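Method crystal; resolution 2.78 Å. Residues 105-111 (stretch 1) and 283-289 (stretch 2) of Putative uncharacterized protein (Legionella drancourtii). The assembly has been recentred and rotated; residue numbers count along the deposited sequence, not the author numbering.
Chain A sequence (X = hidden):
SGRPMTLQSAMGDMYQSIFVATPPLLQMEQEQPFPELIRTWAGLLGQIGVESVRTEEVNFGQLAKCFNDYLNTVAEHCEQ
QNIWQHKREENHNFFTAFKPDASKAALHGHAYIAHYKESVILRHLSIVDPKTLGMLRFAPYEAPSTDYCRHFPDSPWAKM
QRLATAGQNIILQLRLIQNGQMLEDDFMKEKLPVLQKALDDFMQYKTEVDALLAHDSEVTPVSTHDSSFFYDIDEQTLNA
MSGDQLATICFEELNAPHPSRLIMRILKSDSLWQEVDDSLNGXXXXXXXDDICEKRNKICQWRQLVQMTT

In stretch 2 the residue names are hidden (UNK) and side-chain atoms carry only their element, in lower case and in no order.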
ATOM      1  N   ALA A 105       5.942   1.835  19.228  1.00 38.50           N
ATOM      2  CA  ALA A 105       7.119   1.515  18.431  1.00 38.09           C
ATOM      3  C   ALA A 105       6.817   1.761  16.957  1.00 37.33           C
ATOM      4  O   ALA A 105       5.660   1.926  16.586  1.00 38.72           O
ATOM      5  CB  ALA A 105       7.547   0.074  18.670  1.00 34.19           C
ATOM      6  N   ALA A 106       7.852   1.801  16.120  1.00 37.34           N
ATOM      7  CA  ALA A 106       7.662   2.026  14.682  1.00 36.49           C
ATOM      8  C   ALA A 106       7.184   0.769  13.955  1.00 33.87           C
ATOM      9  O   ALA A 106       7.629  -0.337  14.258  1.00 33.61           O
ATOM     10  CB  ALA A 106       8.940   2.559  14.038  1.00 35.72           C
ATOM     11  N   LEU A 107       6.269   0.958  13.003  1.00 36.13           N
ATOM     12  CA  LEU A 107       5.720  -0.126  12.183  1.00 33.49           C
ATOM     13  C   LEU A 107       5.957   0.158  10.691  1.00 34.80           C
ATOM     14  O   LEU A 107       5.244   0.948  10.068  1.00 35.08           O
ATOM     15  CB  LEU A 107       4.227  -0.340  12.476  1.00 30.22           C
ATOM     16  CG  LEU A 107       3.559  -1.444  11.645  1.00 32.51           C
ATOM     17  CD1 LEU A 107       4.308  -2.758  11.779  1.00 29.01           C
ATOM     18  CD2 LEU A 107       2.085  -1.627  11.982  1.00 28.91           C
ATOM     19  N   HIS A 108       6.966  -0.499  10.132  1.00 34.94           N
ATOM     20  CA  HIS A 108       7.448  -0.208   8.788  1.00 35.21           C
ATOM     21  C   HIS A 108       7.793   1.269   8.610  1.00 38.56           C
ATOM     22  O   HIS A 108       7.449   1.870   7.586  1.00 43.10           O
ATOM     23  CB  HIS A 108       6.441  -0.662   7.727  1.00 35.50           C
ATOM     24  CG  HIS A 108       6.038  -2.099   7.851  1.00 36.74           C
ATOM     25  ND1 HIS A 108       4.733  -2.522   7.697  1.00 36.64           N
ATOM     26  CD2 HIS A 108       6.765  -3.210   8.116  1.00 37.45           C
ATOM     27  CE1 HIS A 108       4.675  -3.832   7.862  1.00 37.11           C
ATOM     28  NE2 HIS A 108       5.893  -4.274   8.118  1.00 37.80           N
ATOM     29  N   GLY A 109       8.441   1.827   9.619  1.00 37.54           N
ATOM     30  CA  GLY A 109       8.929   3.185   9.623  1.00 36.57           C
ATOM     31  C   GLY A 109       8.124   4.327  10.171  1.00 37.63           C
ATOM     32  O   GLY A 109       8.613   5.421  10.226  1.00 36.89           O
ATOM     33  N   HIS A 110       6.911   4.066  10.609  1.00 36.09           N
ATOM     34  CA  HIS A 110       6.059   5.062  11.187  1.00 35.02           C
ATOM     35  C   HIS A 110       5.551   4.569  12.476  1.00 36.18           C
ATOM     36  O   HIS A 110       5.361   3.405  12.661  1.00 35.30           O
ATOM     37  CB  HIS A 110       4.872   5.301  10.300  1.00 33.07           C
ATOM     38  CG  HIS A 110       5.136   6.215   9.154  1.00 34.92           C
ATOM     39  ND1 HIS A 110       4.938   7.500   9.224  1.00 34.50           N
ATOM     40  CD2 HIS A 110       5.569   5.966   7.894  1.00 34.57           C
ATOM     41  CE1 HIS A 110       5.236   8.053   8.075  1.00 31.39           C
ATOM     42  NE2 HIS A 110       5.621   7.116   7.268  1.00 31.52           N
ATOM     43  N   ALA A 111       5.279   5.453  13.397  1.00 39.58           N
ATOM     44  CA  ALA A 111       4.704   5.060  14.653  1.00 38.11           C
ATOM     45  C   ALA A 111       3.324   5.643  14.745  1.00 36.04           C
ATOM     46  O   ALA A 111       3.030   6.616  14.124  1.00 35.20           O
ATOM     47  CB  ALA A 111       5.563   5.532  15.791  1.00 37.63           C
ATOM     48  N   UNK A 283      17.115   1.743  13.662  1.00 51.37           N
ATOM     49  CA  UNK A 283      17.038   0.996  12.430  1.00 51.12           C
ATOM     50  C   UNK A 283      15.620   0.986  11.939  1.00 49.23           C
ATOM     51  O   UNK A 283      15.315   0.416  10.925  1.00 47.94           O
ATOM     52  o   UNK A 283      19.197  -1.268  14.012  1.00 63.44           O
ATOM     53  c   UNK A 283      17.422  -0.444  12.708  1.00 52.87           C
ATOM     54  c   UNK A 283      18.872  -0.611  13.010  1.00 64.00           C
ATOM     55  o   UNK A 283      19.693  -0.096  12.242  1.00 63.44           O
ATOM     56  N   UNK A 284      14.745   1.588  12.706  1.00 46.40           N
ATOM     57  CA  UNK A 284      13.321   1.548  12.422  1.00 42.31           C
ATOM     58  C   UNK A 284      12.942   2.441  11.259  1.00 40.94           C
ATOM     59  O   UNK A 284      11.851   2.301  10.711  1.00 43.60           O
ATOM     60  c   UNK A 284      12.519   1.921  13.657  1.00 41.78           C
ATOM     61  N   UNK A 285      13.832   3.355  10.889  1.00 38.65           N
ATOM     62  CA  UNK A 285      13.541   4.308   9.821  1.00 42.20           C
ATOM     63  C   UNK A 285      14.449   4.118   8.606  1.00 42.72           C
ATOM     64  O   UNK A 285      14.418   4.909   7.669  1.00 44.32           O
ATOM     65  c   UNK A 285      12.828   5.966  11.599  1.00 39.08           C
ATOM     66  c   UNK A 285      12.709   6.029  14.001  1.00 41.86           C
ATOM     67  c   UNK A 285      10.748   6.449  12.703  1.00 38.94           C
ATOM     68  c   UNK A 285      11.479   6.266  11.544  1.00 40.41           C
ATOM     69  c   UNK A 285      13.613   5.750  10.345  1.00 38.64           C
ATOM     70  c   UNK A 285      13.433   5.845  12.840  1.00 40.24           C
ATOM     71  c   UNK A 285      11.363   6.329  13.935  1.00 40.30           C
ATOM     72  N   UNK A 286      15.240   3.053   8.632  1.00 45.85           N
ATOM     73  CA  UNK A 286      16.196   2.749   7.573  1.00 49.97           C
ATOM     74  C   UNK A 286      15.516   2.777   6.208  1.00 51.35           C
ATOM     75  O   UNK A 286      15.963   3.473   5.285  1.00 47.43           O
ATOM     76  s   UNK A 286      19.492   1.636   7.686  1.00 83.54           S
ATOM     77  c   UNK A 286      16.783   1.353   7.807  1.00 54.36           C
ATOM     78  c   UNK A 286      17.978   1.010   6.940  1.00 57.36           C
ATOM     79  c   UNK A 286      19.522   0.698   9.217  1.00 63.77           C
ATOM     80  N   UNK A 287      14.418   2.054   6.107  1.00 47.05           N
ATOM     81  CA  UNK A 287      13.736   1.830   4.863  1.00 44.66           C
ATOM     82  C   UNK A 287      12.886   2.932   4.308  1.00 43.48           C
ATOM     83  O   UNK A 287      12.306   2.771   3.292  1.00 41.90           O
ATOM     84  N   UNK A 288      12.829   4.053   4.989  1.00 41.99           N
ATOM     85  CA  UNK A 288      12.007   5.176   4.596  1.00 42.61           C
ATOM     86  C   UNK A 288      12.506   5.856   3.379  1.00 41.46           C
ATOM     87  O   UNK A 288      13.655   5.878   3.123  1.00 44.12           O
ATOM     88  n   UNK A 288       8.547   9.641   7.594  1.00 34.77           N
ATOM     89  n   UNK A 288       8.789   8.126   9.224  1.00 32.66           N
ATOM     90  c   UNK A 288       9.085   8.557   8.043  1.00 32.74           C
ATOM     91  c   UNK A 288      10.792   5.730   6.706  1.00 39.07           C
ATOM     92  c   UNK A 288      10.592   6.714   7.756  1.00 39.54           C
ATOM     93  c   UNK A 288      11.839   6.149   5.745  1.00 40.58           C
ATOM     94  n   UNK A 288       9.938   7.903   7.312  1.00 35.62           N
ATOM     95  N   UNK A 289      11.606   6.369   2.582  1.00 41.85           N
ATOM     96  CA  UNK A 289      11.983   6.833   1.291  1.00 42.16           C
ATOM     97  C   UNK A 289      11.794   8.280   1.123  1.00 42.85           C
ATOM     98  O   UNK A 289      12.091   8.819   0.114  1.00 44.87           O
ATOM     99  c   UNK A 289      12.699   4.345  -0.337  1.00 42.94           C
ATOM    100  c   UNK A 289      11.968   5.486  -0.785  1.00 38.31           C
ATOM    101  n   UNK A 289      13.950   4.286  -0.633  1.00 43.96           N
ATOM    102  o   UNK A 289      12.154   3.513   0.278  1.00 45.25           O
ATOM    103  c   UNK A 289      11.173   6.075   0.285  1.00 39.29           C
TER

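Position 283 carries two carbons, the second bearing two oxygens: a short carboxylate. Its side chain is out of reach of stretch 1 and takes no part in the contact. This is Asp 283.

Position 284 has a single side-chain carbon, its CB, which points toward stretch 1 and sits 3.7 Å from CB of Ala 106. One methyl packs against another. This is Ala 284. Its carbonyl O also lies 3.2 Å from CA of Gly 109, a CA-H...O contact with an angle of 145° at the hydrogen.

Position 285 shows one carbon followed by a ring of six carbons with no heteroatom attached. Its CA-to-CB bond points sideways, yet the ring comes nearer: one ring carbon lies 3.3 Å from O of Gly 109, and the ring's far carbon 4.5 Å from CB of Ala 106. This is Phe 285 and not tyrosine; the two ring atoms are CD1 and CZ.

Position 286 is an unbranched run of two carbons, a sulfur and a terminal carbon, exposed and reaching nothing on stretch 1. Such a thioether is Met 286.

Position 287 has no side-chain atoms at all, which makes it Gly 287. It occupies the third place of a type I turn that runs from Phe 285 to position 288 and is closed by a hydrogen bond from N of 288 to O of Phe 285, 3.2 Å.

Position 288 has three carbons, a nitrogen, then a carbon carrying two more nitrogens. One terminal nitrogen lies 2.9 Å from O of Gly 109, near the plane of the group, while the flat group stacks on the ring of His 110, centres 4.1 Å apart and planes at 27°. A guanidinium makes this Arg 288, and NH1 is the donor to O of Gly 109.

Position 289 has three carbons, the third carrying one oxygen and one nitrogen, and stays clear of stretch 1. A carboxamide at this length is Gln 289.

The contact centres on Gly 109. Its phi of 93° and psi of -3° would jam a CB against the preceding carbonyl O, and that CB would also lie 3.0 Å from CG of Arg 288. The bare backbone therefore serves both the local bend and the close packing. On stretch 1, a 2.6 Å hydrogen bond from N of Leu 107 to O of His 110 spans this bend. The rules are spare: methyl against methyl at Ala 106 and Ala 284, a glycine where backbone meets backbone, and one arginine that uses its edge for a carbonyl and its face for an imidazole.

Stretch 2 (283-289) DAFMGRQ
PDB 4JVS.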